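Local atomic coordinates of putative integron gene cassette protein (Uncultured bacterium, PDB entry 3FUY), a protein that is of unknown function but is encoded by a mobile integron gene cassette and probably represents a novel alpha/beta fold. Residues K70-A75 / A137-D142; D74-I79 / G89-I94; D112-T117 / R158-S163; L130-L135 / T151-K156. One frame throughout, in Å; residues are numbered along the deposited sequence.

Contact 1 (K70-A75 / A137-D142); sequences KGVRDA and AALQVD
The carbonyl O of G71 accepts the helical bond from A75 N at 2.8 Å and is also met by A138 CB at 3.2 Å. This joins two helices, 59-79 and the last turn of 121-138, and the evidence for close backbone packing is the 4.8 Å between G71 CA and A138 CA. G71 has no side chain to stand between the helices; the carbonyl O of A138 faces it closely, and A138 CB fills the near side. The second helix stops here in a Schellman motif: Q140 takes a positive phi (51°), with Q140 N bonded back to A137 O at 3.2 Å. The carbonyl O of L139 accepts a bond from K68 NZ, on the same helix as G71. L139 has CG anti to its carbonyl carbon, beside the backbone N (chi1 -64°), and its CD2 branch lies 4.3 Å from G71 CA. The same methyl meets V72 CG2 at 4.1 Å, the two side chains crossing at a slant. Beyond them lie T151 and F153 of strand 150-160, on which L139 rests. On the outer side K70 NZ forms a salt bridge with D74, using the syn lone pair of D74 OD2. One turn after G71, the methyl carbons A75 CB and A138 CB meet at 4.3 Å.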
loop_
_atom_site.group_PDB
_atom_site.type_symbol
_atom_site.label_atom_id
_atom_site.label_comp_id
_atom_site.label_asym_id
_atom_site.label_seq_id
_atom_site.Cartn_x
_atom_site.Cartn_y
_atom_site.Cartn_z
ATOM N N LYS B 70 -17.457 -4.712 10.877
ATOM C CA LYS B 70 -18.177 -4.508 12.119
ATOM C C LYS B 70 -19.165 -5.668 12.380
ATOM O O LYS B 70 -19.307 -6.131 13.506
ATOM C CB LYS B 70 -18.905 -3.169 12.102
ATOM C CG LYS B 70 -19.697 -2.899 13.392
ATOM C CD LYS B 70 -20.376 -1.533 13.361
ATOM C CE LYS B 70 -21.113 -1.263 14.670
ATOM N NZ LYS B 70 -22.097 -2.331 14.997
ATOM N N GLY B 71 -19.830 -6.149 11.333
ATOM C CA GLY B 71 -20.781 -7.236 11.515
ATOM C C GLY B 71 -20.102 -8.474 12.094
ATOM O O GLY B 71 -20.644 -9.147 12.982
ATOM N N VAL B 72 -18.904 -8.776 11.596
ATOM C CA VAL B 72 -18.137 -9.911 12.116
ATOM C C VAL B 72 -17.705 -9.727 13.580
ATOM O O VAL B 72 -17.860 -10.641 14.401
ATOM C CB VAL B 72 -16.929 -10.232 11.224
ATOM C CG1 VAL B 72 -16.068 -11.319 11.850
ATOM C CG2 VAL B 72 -17.404 -10.639 9.807
ATOM N N ARG B 73 -17.169 -8.562 13.937
ATOM C CA ARG B 73 -16.754 -8.414 15.334
ATOM C C ARG B 73 -17.977 -8.390 16.276
ATOM O O ARG B 73 -17.895 -8.864 17.404
ATOM C CB ARG B 73 -15.754 -7.249 15.564
ATOM C CG ARG B 73 -16.244 -5.885 15.187
ATOM C CD ARG B 73 -15.286 -4.765 15.718
ATOM N NE ARG B 73 -15.925 -3.465 15.520
ATOM C CZ ARG B 73 -15.856 -2.787 14.383
ATOM N NH1 ARG B 73 -15.157 -3.283 13.377
ATOM N NH2 ARG B 73 -16.473 -1.621 14.245
ATOM N N ASP B 74 -19.113 -7.884 15.795
ATOM C CA ASP B 74 -20.378 -7.991 16.539
ATOM C C ASP B 74 -20.874 -9.445 16.655
ATOM O O ASP B 74 -21.366 -9.854 17.702
ATOM C CB ASP B 74 -21.481 -7.116 15.914
ATOM C CG ASP B 74 -21.194 -5.614 16.042
ATOM O OD1 ASP B 74 -20.218 -5.224 16.728
ATOM O OD2 ASP B 74 -21.955 -4.820 15.449
ATOM N N ALA B 75 -20.763 -10.224 15.582
ATOM C CA ALA B 75 -21.074 -11.657 15.680
ATOM C C ALA B 75 -20.167 -12.342 16.710
ATOM O O ALA B 75 -20.631 -13.166 17.497
ATOM C CB ALA B 75 -20.974 -12.354 14.304
ATOM N N ALA B 137 -27.341 -13.096 10.502
ATOM C CA ALA B 137 -27.943 -11.865 11.033
ATOM C C ALA B 137 -27.053 -10.626 10.882
ATOM O O ALA B 137 -27.485 -9.609 10.326
ATOM C CB ALA B 137 -28.344 -12.048 12.490
ATOM N N ALA B 138 -25.815 -10.705 11.367
ATOM C CA ALA B 138 -24.943 -9.526 11.387
ATOM C C ALA B 138 -24.535 -9.040 9.999
ATOM O O ALA B 138 -24.386 -7.838 9.777
ATOM C CB ALA B 138 -23.682 -9.786 12.244
ATOM N N LEU B 139 -24.318 -9.973 9.080
ATOM C CA LEU B 139 -23.913 -9.632 7.713
ATOM C C LEU B 139 -25.097 -9.360 6.776
ATOM O O LEU B 139 -24.902 -9.007 5.609
ATOM C CB LEU B 139 -23.027 -10.734 7.125
ATOM C CG LEU B 139 -21.678 -10.943 7.832
ATOM C CD1 LEU B 139 -20.862 -12.007 7.144
ATOM C CD2 LEU B 139 -20.865 -9.629 7.928
ATOM N N GLN B 140 -26.313 -9.514 7.299
ATOM C CA GLN B 140 -27.552 -9.359 6.508
ATOM C C GLN B 140 -27.534 -10.185 5.231
ATOM O O GLN B 140 -27.703 -9.660 4.125
ATOM C CB GLN B 140 -27.847 -7.886 6.201
ATOM C CG GLN B 140 -27.994 -7.029 7.462
ATOM C CD GLN B 140 -28.249 -5.566 7.152
ATOM O OE1 GLN B 140 -29.249 -5.213 6.518
ATOM N NE2 GLN B 140 -27.337 -4.705 7.588
ATOM N N VAL B 141 -27.345 -11.487 5.408
ATOM C CA VAL B 141 -27.208 -12.413 4.292
ATOM C C VAL B 141 -28.502 -12.483 3.496
ATOM O O VAL B 141 -29.577 -12.532 4.067
ATOM C CB VAL B 141 -26.795 -13.798 4.796
ATOM C CG1 VAL B 141 -26.987 -14.862 3.719
ATOM C CG2 VAL B 141 -25.324 -13.748 5.283
ATOM N N ASP B 142 -28.374 -12.427 2.179
ATOM C CA ASP B 142 -29.482 -12.654 1.265
ATOM C C ASP B 142 -30.542 -11.564 1.278
ATOM O O ASP B 142 -31.598 -11.744 0.698
ATOM C CB ASP B 142 -30.123 -14.009 1.544
ATOM C CG ASP B 142 -29.495 -15.109 0.725
ATOM O OD1 ASP B 142 -29.440 -14.939 -0.514
ATOM O OD2 ASP B 142 -29.059 -16.129 1.308
#

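Contact 2 (D74-I79 / G89-I94); sequences DAQQSI and GPHIRI
Q76 leaves helix 59-79 with CG opposite its backbone N (chi1 170°) and then bends at chi2 (71°), a course that lays its amide against the backbone of P90-I92. OE1 takes I92 N at 2.7 Å, the donor standing 41° above the carbonyl plane, while NE2 gives a bond to P90 O at 3.1 Å that lies in the planes of both groups. A single buried amide thus serves an N-H and a C=O two residues apart, much as a neighbouring strand would. NE2 also reaches G80 O, and OE1 receives a water at 2.8 Å. That water accepts from R93 NH1 and lies in the plane of the H91 ring, 2.8 Å from H91 ND1, so the Q76 amide is fixed in rotation from several directions. On the other flank of the helix the contact is apolar. I79 crosses both partners at about a right angle: its CG2 meets P90 CD at 3.8 Å, where P90 follows a cis peptide, and its CD1 meets I92 CD1 at 3.7 Å. Helix and strand run antiparallel, their axes 8.0 Å apart; A127 and A131 of helix 121-138 pack on P90 and I92, and strand 106-116 pairs along the strand's other edge.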
loop_
_atom_site.group_PDB
_atom_site.type_symbol
_atom_site.label_atom_id
_atom_site.label_comp_id
_atom_site.label_asym_id
_atom_site.label_seq_id
_atom_site.Cartn_x
_atom_site.Cartn_y
_atom_site.Cartn_z
ATOM N N ASP B 74 -19.113 -7.884 15.795
ATOM C CA ASP B 74 -20.378 -7.991 16.539
ATOM C C ASP B 74 -20.874 -9.445 16.655
ATOM O O ASP B 74 -21.366 -9.854 17.702
ATOM C CB ASP B 74 -21.481 -7.116 15.914
ATOM C CG ASP B 74 -21.194 -5.614 16.042
ATOM O OD1 ASP B 74 -20.218 -5.224 16.728
ATOM O OD2 ASP B 74 -21.955 -4.820 15.449
ATOM N N ALA B 75 -20.763 -10.224 15.582
ATOM C CA ALA B 75 -21.074 -11.657 15.680
ATOM C C ALA B 75 -20.167 -12.342 16.710
ATOM O O ALA B 75 -20.631 -13.166 17.497
ATOM C CB ALA B 75 -20.974 -12.354 14.304
ATOM N N GLN B 76 -18.882 -11.982 16.708
ATOM C CA GLN B 76 -17.918 -12.526 17.662
ATOM C C GLN B 76 -18.322 -12.186 19.090
ATOM O O GLN B 76 -18.310 -13.041 19.975
ATOM C CB GLN B 76 -16.514 -11.972 17.392
ATOM C CG GLN B 76 -15.490 -12.313 18.489
ATOM C CD GLN B 76 -15.096 -13.792 18.499
ATOM O OE1 GLN B 76 -14.291 -14.235 17.683
ATOM N NE2 GLN B 76 -15.646 -14.551 19.443
ATOM N N GLN B 77 -18.693 -10.928 19.300
ATOM C CA GLN B 77 -19.115 -10.460 20.613
ATOM C C GLN B 77 -20.337 -11.231 21.124
ATOM O O GLN B 77 -20.460 -11.455 22.324
ATOM C CB GLN B 77 -19.386 -8.947 20.582
ATOM C CG GLN B 77 -19.558 -8.308 21.946
ATOM C CD GLN B 77 -18.367 -8.550 22.851
ATOM O OE1 GLN B 77 -17.240 -8.714 22.381
ATOM N NE2 GLN B 77 -18.611 -8.581 24.159
ATOM N N SER B 78 -21.225 -11.645 20.220
ATOM C CA SER B 78 -22.408 -12.419 20.602
ATOM C C SER B 78 -22.066 -13.849 20.995
ATOM O O SER B 78 -22.794 -14.480 21.755
ATOM C CB SER B 78 -23.429 -12.465 19.461
ATOM O OG SER B 78 -24.059 -11.215 19.307
ATOM N N ILE B 79 -20.971 -14.363 20.447
ATOM C CA ILE B 79 -20.578 -15.743 20.685
ATOM C C ILE B 79 -19.740 -15.858 21.942
ATOM O O ILE B 79 -19.734 -16.894 22.603
ATOM C CB ILE B 79 -19.807 -16.319 19.487
ATOM C CG1 ILE B 79 -20.789 -16.700 18.384
ATOM C CG2 ILE B 79 -18.993 -17.530 19.902
ATOM C CD1 ILE B 79 -20.318 -17.854 17.496
ATOM N N GLY B 89 -12.528 -19.674 22.758
ATOM C CA GLY B 89 -13.045 -19.693 21.404
ATOM C C GLY B 89 -14.531 -19.971 21.408
ATOM O O GLY B 89 -15.139 -20.089 22.469
ATOM N N PRO B 90 -15.130 -20.057 20.216
ATOM C CA PRO B 90 -14.416 -19.884 18.943
ATOM C C PRO B 90 -14.141 -18.415 18.586
ATOM O O PRO B 90 -14.781 -17.514 19.130
ATOM C CB PRO B 90 -15.381 -20.484 17.923
ATOM C CG PRO B 90 -16.741 -20.355 18.551
ATOM C CD PRO B 90 -16.542 -20.439 20.037
ATOM N N HIS B 91 -13.195 -18.201 17.673
ATOM C CA HIS B 91 -12.960 -16.896 17.064
ATOM C C HIS B 91 -13.654 -16.837 15.699
ATOM O O HIS B 91 -13.557 -17.781 14.902
ATOM C CB HIS B 91 -11.467 -16.672 16.814
ATOM C CG HIS B 91 -10.631 -16.539 18.049
ATOM N ND1 HIS B 91 -10.437 -15.336 18.697
ATOM C CD2 HIS B 91 -9.873 -17.446 18.710
ATOM C CE1 HIS B 91 -9.630 -15.516 19.727
ATOM N NE2 HIS B 91 -9.268 -16.786 19.754
ATOM N N ILE B 92 -14.338 -15.733 15.413
ATOM C CA ILE B 92 -14.861 -15.502 14.075
ATOM C C ILE B 92 -14.113 -14.305 13.521
ATOM O O ILE B 92 -14.185 -13.216 14.084
ATOM C CB ILE B 92 -16.369 -15.175 14.081
ATOM C CG1 ILE B 92 -17.159 -16.219 14.862
ATOM C CG2 ILE B 92 -16.888 -15.095 12.675
ATOM C CD1 ILE B 92 -18.668 -16.038 14.732
ATOM N N ARG B 93 -13.387 -14.495 12.426
ATOM C CA ARG B 93 -12.519 -13.442 11.919
ATOM C C ARG B 93 -12.806 -13.145 10.463
ATOM O O ARG B 93 -12.926 -14.062 9.652
ATOM C CB ARG B 93 -11.046 -13.849 12.072
ATOM C CG ARG B 93 -10.665 -14.297 13.473
ATOM C CD ARG B 93 -10.850 -13.170 14.506
ATOM N NE ARG B 93 -10.112 -11.951 14.162
ATOM C CZ ARG B 93 -10.081 -10.868 14.938
ATOM N NH1 ARG B 93 -10.723 -10.869 16.099
ATOM N NH2 ARG B 93 -9.398 -9.791 14.570
ATOM N N ILE B 94 -12.911 -11.864 10.113
ATOM C CA ILE B 94 -13.123 -11.537 8.707
ATOM C C ILE B 94 -11.784 -11.641 7.962
ATOM O O ILE B 94 -10.721 -11.399 8.546
ATOM C CB ILE B 94 -13.757 -10.144 8.538
ATOM C CG1 ILE B 94 -14.296 -9.971 7.126
ATOM C CG2 ILE B 94 -12.755 -9.023 8.888
ATOM C CD1 ILE B 94 -15.237 -8.759 6.973
HETATM O O HOH W 1 -11.786 -13.064 17.745
#

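Contact 3 (D112-T117 / R158-S163); sequences DLIVGT and REELLS
Strands 106-116 and 150-160 are the two parallel strands of a beta-alpha-beta unit whose helix is 121-138, and D112-T117 and R158-S163 form the end of their pairing. The backbone evidence is a run of four bonds: R158 N to L113 O at 2.9 Å, V115 N to R158 O at 3.1 Å, E160 N to V115 O at 3.2 Å and T117 N to E160 O at 3.0 Å. The short axes cross at -36°, a strong twist at this end of the sheet. R158 and I114 lie side by side on one face. From there the R158 chain, extended from CG to NE, reaches back to D112, and NE forms a salt bridge to D112 OD2 at 2.8 Å. The oxygen lies near the guanidinium plane, but the arginine meets it from above the carboxylate, 62° out of plane, with the two groups turned 58° apart. R95 NE is a second salt-bridge partner of that oxygen, which would favour a charged carboxylate, and a water links D112 OD1 to R158 NH2. V115 and E159 project from the opposite face, where E159 OE1 pairs with R124 of the helix. E160 packs its CB and CG on I114 CG2, while OE2 bonds Y174 OH. Past the strand end the chain folds back across its partner: L162 CG sits 4.0 Å from G116 CA, T117 OG1 comes to 3.6 Å from L161 CD1, and L162 CD2 reaches I114 CG2 at 4.1 Å.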
loop_
_atom_site.group_PDB
_atom_site.type_symbol
_atom_site.label_atom_id
_atom_site.label_comp_id
_atom_site.label_asym_id
_atom_site.label_seq_id
_atom_site.Cartn_x
_atom_site.Cartn_y
_atom_site.Cartn_z
ATOM N N ASP B 112 -13.103 -16.756 8.776
ATOM C CA ASP B 112 -12.532 -17.979 9.333
ATOM C C ASP B 112 -13.234 -18.210 10.662
ATOM O O ASP B 112 -13.432 -17.262 11.426
ATOM C CB ASP B 112 -11.027 -17.820 9.634
ATOM C CG ASP B 112 -10.126 -17.953 8.403
ATOM O OD1 ASP B 112 -10.616 -18.162 7.275
ATOM O OD2 ASP B 112 -8.888 -17.841 8.575
ATOM N N LEU B 113 -13.607 -19.456 10.944
ATOM C CA LEU B 113 -14.031 -19.841 12.284
ATOM C C LEU B 113 -12.893 -20.646 12.900
ATOM O O LEU B 113 -12.507 -21.693 12.373
ATOM C CB LEU B 113 -15.311 -20.690 12.270
ATOM C CG LEU B 113 -15.806 -21.167 13.643
ATOM C CD1 LEU B 113 -16.531 -20.049 14.384
ATOM C CD2 LEU B 113 -16.719 -22.392 13.520
ATOM N N ILE B 114 -12.349 -20.157 14.003
ATOM C CA ILE B 114 -11.234 -20.840 14.657
ATOM C C ILE B 114 -11.664 -21.445 15.988
ATOM O O ILE B 114 -12.046 -20.722 16.901
ATOM C CB ILE B 114 -10.026 -19.891 14.872
ATOM C CG1 ILE B 114 -9.673 -19.166 13.570
ATOM C CG2 ILE B 114 -8.823 -20.668 15.389
ATOM C CD1 ILE B 114 -8.613 -18.063 13.738
ATOM N N VAL B 115 -11.612 -22.777 16.088
ATOM C CA VAL B 115 -11.897 -23.465 17.345
ATOM C C VAL B 115 -10.619 -24.061 17.926
ATOM O O VAL B 115 -9.621 -24.208 17.229
ATOM C CB VAL B 115 -12.970 -24.579 17.192
ATOM C CG1 VAL B 115 -14.297 -23.989 16.743
ATOM C CG2 VAL B 115 -12.505 -25.644 16.216
ATOM N N GLY B 116 -10.648 -24.390 19.211
ATOM C CA GLY B 116 -9.473 -24.935 19.876
ATOM C C GLY B 116 -9.216 -26.370 19.447
ATOM O O GLY B 116 -10.156 -27.141 19.269
ATOM N N THR B 117 -7.946 -26.728 19.272
ATOM C CA THR B 117 -7.583 -28.088 18.874
ATOM C C THR B 117 -8.264 -29.136 19.760
ATOM O O THR B 117 -8.540 -30.251 19.309
ATOM C CB THR B 117 -6.052 -28.312 18.902
ATOM O OG1 THR B 117 -5.518 -27.800 20.129
ATOM C CG2 THR B 117 -5.373 -27.597 17.741
ATOM N N ARG B 158 -10.943 -23.713 11.043
ATOM C CA ARG B 158 -9.562 -23.934 11.448
ATOM C C ARG B 158 -9.572 -24.482 12.850
ATOM O O ARG B 158 -10.510 -24.254 13.606
ATOM C CB ARG B 158 -8.751 -22.618 11.424
ATOM C CG ARG B 158 -8.539 -22.030 10.031
ATOM C CD ARG B 158 -7.714 -20.751 10.078
ATOM N NE ARG B 158 -7.431 -20.205 8.747
ATOM C CZ ARG B 158 -6.489 -20.671 7.928
ATOM N NH1 ARG B 158 -5.724 -21.690 8.312
ATOM N NH2 ARG B 158 -6.300 -20.115 6.731
ATOM N N GLU B 159 -8.525 -25.211 13.200
ATOM C CA GLU B 159 -8.294 -25.531 14.592
ATOM C C GLU B 159 -6.867 -25.118 14.921
ATOM O O GLU B 159 -5.973 -25.159 14.068
ATOM C CB GLU B 159 -8.564 -27.007 14.904
ATOM C CG GLU B 159 -7.494 -27.990 14.463
ATOM C CD GLU B 159 -7.838 -29.437 14.850
ATOM O OE1 GLU B 159 -7.882 -29.750 16.062
ATOM O OE2 GLU B 159 -8.060 -30.260 13.937
ATOM N N GLU B 160 -6.678 -24.678 16.154
ATOM C CA GLU B 160 -5.413 -24.136 16.590
ATOM C C GLU B 160 -5.368 -24.296 18.089
ATOM O O GLU B 160 -6.398 -24.266 18.746
ATOM C CB GLU B 160 -5.327 -22.648 16.241
ATOM C CG GLU B 160 -5.393 -22.335 14.755
ATOM C CD GLU B 160 -4.073 -22.578 14.051
ATOM O OE1 GLU B 160 -3.121 -23.042 14.712
ATOM O OE2 GLU B 160 -3.988 -22.311 12.834
ATOM N N LEU B 161 -4.174 -24.470 18.638
ATOM C CA LEU B 161 -4.032 -24.452 20.073
ATOM C C LEU B 161 -4.080 -22.987 20.477
ATOM O O LEU B 161 -3.152 -22.231 20.190
ATOM C CB LEU B 161 -2.701 -25.087 20.474
ATOM C CG LEU B 161 -2.467 -25.291 21.969
ATOM C CD1 LEU B 161 -3.597 -26.095 22.581
ATOM C CD2 LEU B 161 -1.125 -25.980 22.199
ATOM N N LEU B 162 -5.159 -22.579 21.134
ATOM C CA LEU B 162 -5.413 -21.158 21.336
ATOM C C LEU B 162 -4.469 -20.502 22.352
ATOM O O LEU B 162 -4.382 -19.271 22.427
ATOM C CB LEU B 162 -6.866 -20.926 21.739
ATOM C CG LEU B 162 -7.934 -21.398 20.752
ATOM C CD1 LEU B 162 -9.274 -20.950 21.258
ATOM C CD2 LEU B 162 -7.692 -20.854 19.361
ATOM N N SER B 163 -3.764 -21.320 23.126
ATOM C CA SER B 163 -2.863 -20.791 24.142
ATOM C C SER B 163 -1.426 -20.695 23.630
ATOM O O SER B 163 -0.565 -20.125 24.287
ATOM C CB SER B 163 -2.930 -21.647 25.409
ATOM O OG SER B 163 -2.404 -22.936 25.164
HETATM O O HOH W 2 -8.236 -18.192 5.728
#

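Contact 4 (L130-L135 / T151-K156); sequences LAKEKL and TQFEMK
K132 and L135 of helix 121-138 face M155 and F153 of strand 150-160 across nearly antiparallel axes, 159° between directions and 10.5 Å apart at closest approach, with CA separations of 8.1 Å for K132-M155 and 8.2 Å for L135-F153. That spacing is filled mainly by side chains. L135 CB stands over one face of the F153 ring, 4.2 Å from the centroid and 16° off the normal, a CH-pi contact displaced toward the rim at CZ. F153 can present that face because its chi1 of 73° places CG between backbone N and carbonyl carbon, lifting the ring off the strand to the helix. Farther out, L135 CD1 touches F153 CE1 at 3.8 Å, the two side chains crossing at about a right angle. This is the helix-on-sheet layer of the beta-alpha-beta unit, in which helix 121-138 packs against the strand that follows it; V141, from the connection, also lies on F153. M155, a selenomethionine, stretches out with CG opposite its backbone N, and SE comes to 4.2 Å from A131 CB and 4.1 Å from K132 CG. The position of its terminal methyl is doubtful, since the model brings it too near its neighbours. The side chain of K132 offers its aliphatic stem to the interface, CG lying 4.3 Å from F153 CZ; its chain then bends at chi3 and NZ turns back to a salt bridge with E129.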
loop_
_atom_site.group_PDB
_atom_site.type_symbol
_atom_site.label_atom_id
_atom_site.label_comp_id
_atom_site.label_asym_id
_atom_site.label_seq_id
_atom_site.Cartn_x
_atom_site.Cartn_y
_atom_site.Cartn_z
ATOM N N LEU B 130 -23.901 -22.009 15.594
ATOM C CA LEU B 130 -24.116 -20.761 16.307
ATOM C C LEU B 130 -23.495 -19.603 15.536
ATOM O O LEU B 130 -24.148 -18.589 15.294
ATOM C CB LEU B 130 -23.530 -20.845 17.709
ATOM C CG LEU B 130 -23.814 -19.630 18.584
ATOM C CD1 LEU B 130 -25.317 -19.486 18.798
ATOM C CD2 LEU B 130 -23.076 -19.736 19.904
ATOM N N ALA B 131 -22.239 -19.776 15.132
ATOM C CA ALA B 131 -21.531 -18.764 14.352
ATOM C C ALA B 131 -22.265 -18.431 13.048
ATOM O O ALA B 131 -22.450 -17.262 12.718
ATOM C CB ALA B 131 -20.076 -19.200 14.082
ATOM N N LYS B 132 -22.721 -19.452 12.323
ATOM C CA LYS B 132 -23.423 -19.210 11.061
ATOM C C LYS B 132 -24.711 -18.411 11.282
ATOM O O LYS B 132 -25.062 -17.525 10.497
ATOM C CB LYS B 132 -23.726 -20.522 10.327
ATOM C CG LYS B 132 -22.504 -21.211 9.754
ATOM C CD LYS B 132 -22.879 -22.288 8.725
ATOM C CE LYS B 132 -23.693 -23.414 9.337
ATOM N NZ LYS B 132 -23.973 -24.505 8.342
ATOM N N GLU B 133 -25.413 -18.740 12.356
ATOM C CA GLU B 133 -26.610 -18.018 12.754
ATOM C C GLU B 133 -26.271 -16.546 13.014
ATOM O O GLU B 133 -26.887 -15.657 12.446
ATOM C CB GLU B 133 -27.187 -18.669 14.011
ATOM C CG GLU B 133 -28.468 -18.064 14.550
ATOM C CD GLU B 133 -28.872 -18.691 15.886
ATOM O OE1 GLU B 133 -28.679 -19.919 16.060
ATOM O OE2 GLU B 133 -29.371 -17.950 16.763
ATOM N N LYS B 134 -25.282 -16.292 13.865
ATOM C CA LYS B 134 -24.908 -14.912 14.167
ATOM C C LYS B 134 -24.489 -14.152 12.915
ATOM O O LYS B 134 -24.832 -12.986 12.756
ATOM C CB LYS B 134 -23.796 -14.850 15.219
ATOM C CG LYS B 134 -24.145 -15.543 16.535
ATOM C CD LYS B 134 -25.373 -14.925 17.180
ATOM C CE LYS B 134 -25.649 -15.539 18.554
ATOM N NZ LYS B 134 -26.872 -14.962 19.179
ATOM N N LEU B 135 -23.770 -14.821 12.019
ATOM C CA LEU B 135 -23.278 -14.165 10.810
ATOM C C LEU B 135 -24.384 -13.878 9.803
ATOM O O LEU B 135 -24.365 -12.851 9.127
ATOM C CB LEU B 135 -22.157 -14.988 10.150
ATOM C CG LEU B 135 -20.794 -14.960 10.846
ATOM C CD1 LEU B 135 -19.934 -16.064 10.272
ATOM C CD2 LEU B 135 -20.110 -13.594 10.686
ATOM N N THR B 151 -25.669 -9.627 0.569
ATOM C CA THR B 151 -24.463 -10.253 1.095
ATOM C C THR B 151 -24.579 -11.773 1.216
ATOM O O THR B 151 -25.632 -12.302 1.554
ATOM C CB THR B 151 -24.096 -9.622 2.473
ATOM O OG1 THR B 151 -23.925 -8.209 2.319
ATOM C CG2 THR B 151 -22.821 -10.215 3.050
ATOM N N GLN B 152 -23.495 -12.472 0.910
ATOM C CA GLN B 152 -23.370 -13.886 1.231
ATOM C C GLN B 152 -22.046 -14.069 1.947
ATOM O O GLN B 152 -21.170 -13.192 1.885
ATOM C CB GLN B 152 -23.367 -14.730 -0.047
ATOM C CG GLN B 152 -24.566 -14.507 -0.959
ATOM C CD GLN B 152 -25.883 -14.936 -0.343
ATOM O OE1 GLN B 152 -25.934 -15.814 0.525
ATOM N NE2 GLN B 152 -26.969 -14.322 -0.800
ATOM N N PHE B 153 -21.862 -15.205 2.613
ATOM C CA PHE B 153 -20.551 -15.461 3.203
ATOM C C PHE B 153 -20.066 -16.893 2.996
ATOM O O PHE B 153 -20.848 -17.793 2.683
ATOM C CB PHE B 153 -20.509 -15.083 4.692
ATOM C CG PHE B 153 -21.258 -16.026 5.585
ATOM C CD1 PHE B 153 -20.587 -16.967 6.342
ATOM C CD2 PHE B 153 -22.633 -15.964 5.681
ATOM C CE1 PHE B 153 -21.286 -17.842 7.170
ATOM C CE2 PHE B 153 -23.335 -16.832 6.509
ATOM C CZ PHE B 153 -22.664 -17.773 7.257
ATOM N N GLU B 154 -18.761 -17.081 3.157
ATOM C CA GLU B 154 -18.154 -18.407 3.197
ATOM C C GLU B 154 -17.317 -18.490 4.452
ATOM O O GLU B 154 -16.534 -17.571 4.759
ATOM C CB GLU B 154 -17.254 -18.660 1.983
ATOM C CG GLU B 154 -17.974 -19.075 0.719
ATOM C CD GLU B 154 -17.009 -19.564 -0.352
ATOM O OE1 GLU B 154 -15.869 -19.941 0.007
ATOM O OE2 GLU B 154 -17.382 -19.564 -1.549
HETATM N N MSE B 155 -17.456 -19.602 5.160
HETATM C CA MSE B 155 -16.765 -19.804 6.415
HETATM C C MSE B 155 -15.764 -20.961 6.350
HETATM O O MSE B 155 -16.138 -22.123 6.182
HETATM C CB MSE B 155 -17.787 -20.068 7.511
HETATM C CG MSE B 155 -17.178 -20.306 8.869
HETATM SE SE MSE B 155 -18.577 -20.231 10.244
HETATM C CE MSE B 155 -19.778 -19.064 9.312
ATOM N N LYS B 156 -14.488 -20.628 6.482
ATOM C CA LYS B 156 -13.431 -21.623 6.541
ATOM C C LYS B 156 -13.254 -22.043 7.995
ATOM O O LYS B 156 -13.325 -21.208 8.906
ATOM C CB LYS B 156 -12.125 -21.027 5.983
ATOM C CG LYS B 156 -10.996 -22.017 5.855
ATOM C CD LYS B 156 -9.711 -21.370 5.360
ATOM C CE LYS B 156 -9.854 -20.854 3.949
ATOM N NZ LYS B 156 -8.645 -20.074 3.549
#

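Contacts 1, 2 and 4 cluster, their centres 8 to 10 Å apart, where helices 59-79 and 121-138 meet the mixed sheet. Contacts 1 and 2 adjoin along helix 59-79 and share D74 and A75; contacts 1 and 4 share helix 121-138, while A131 of contact 4 touches I79 and I92 of contact 2. Contact 3 lies farther out, about 12 Å from contact 2, 17 Å from contact 4 and 21 Å from contact 1 between centres, tied in by strand 106-116, bonded to strands 91-100 and 150-160. Along the chain, contact 2 closes before contact 3 opens, contact 4 nests within contact 3, and contact 1 crosses both. Together they join two helices to three adjacent strands.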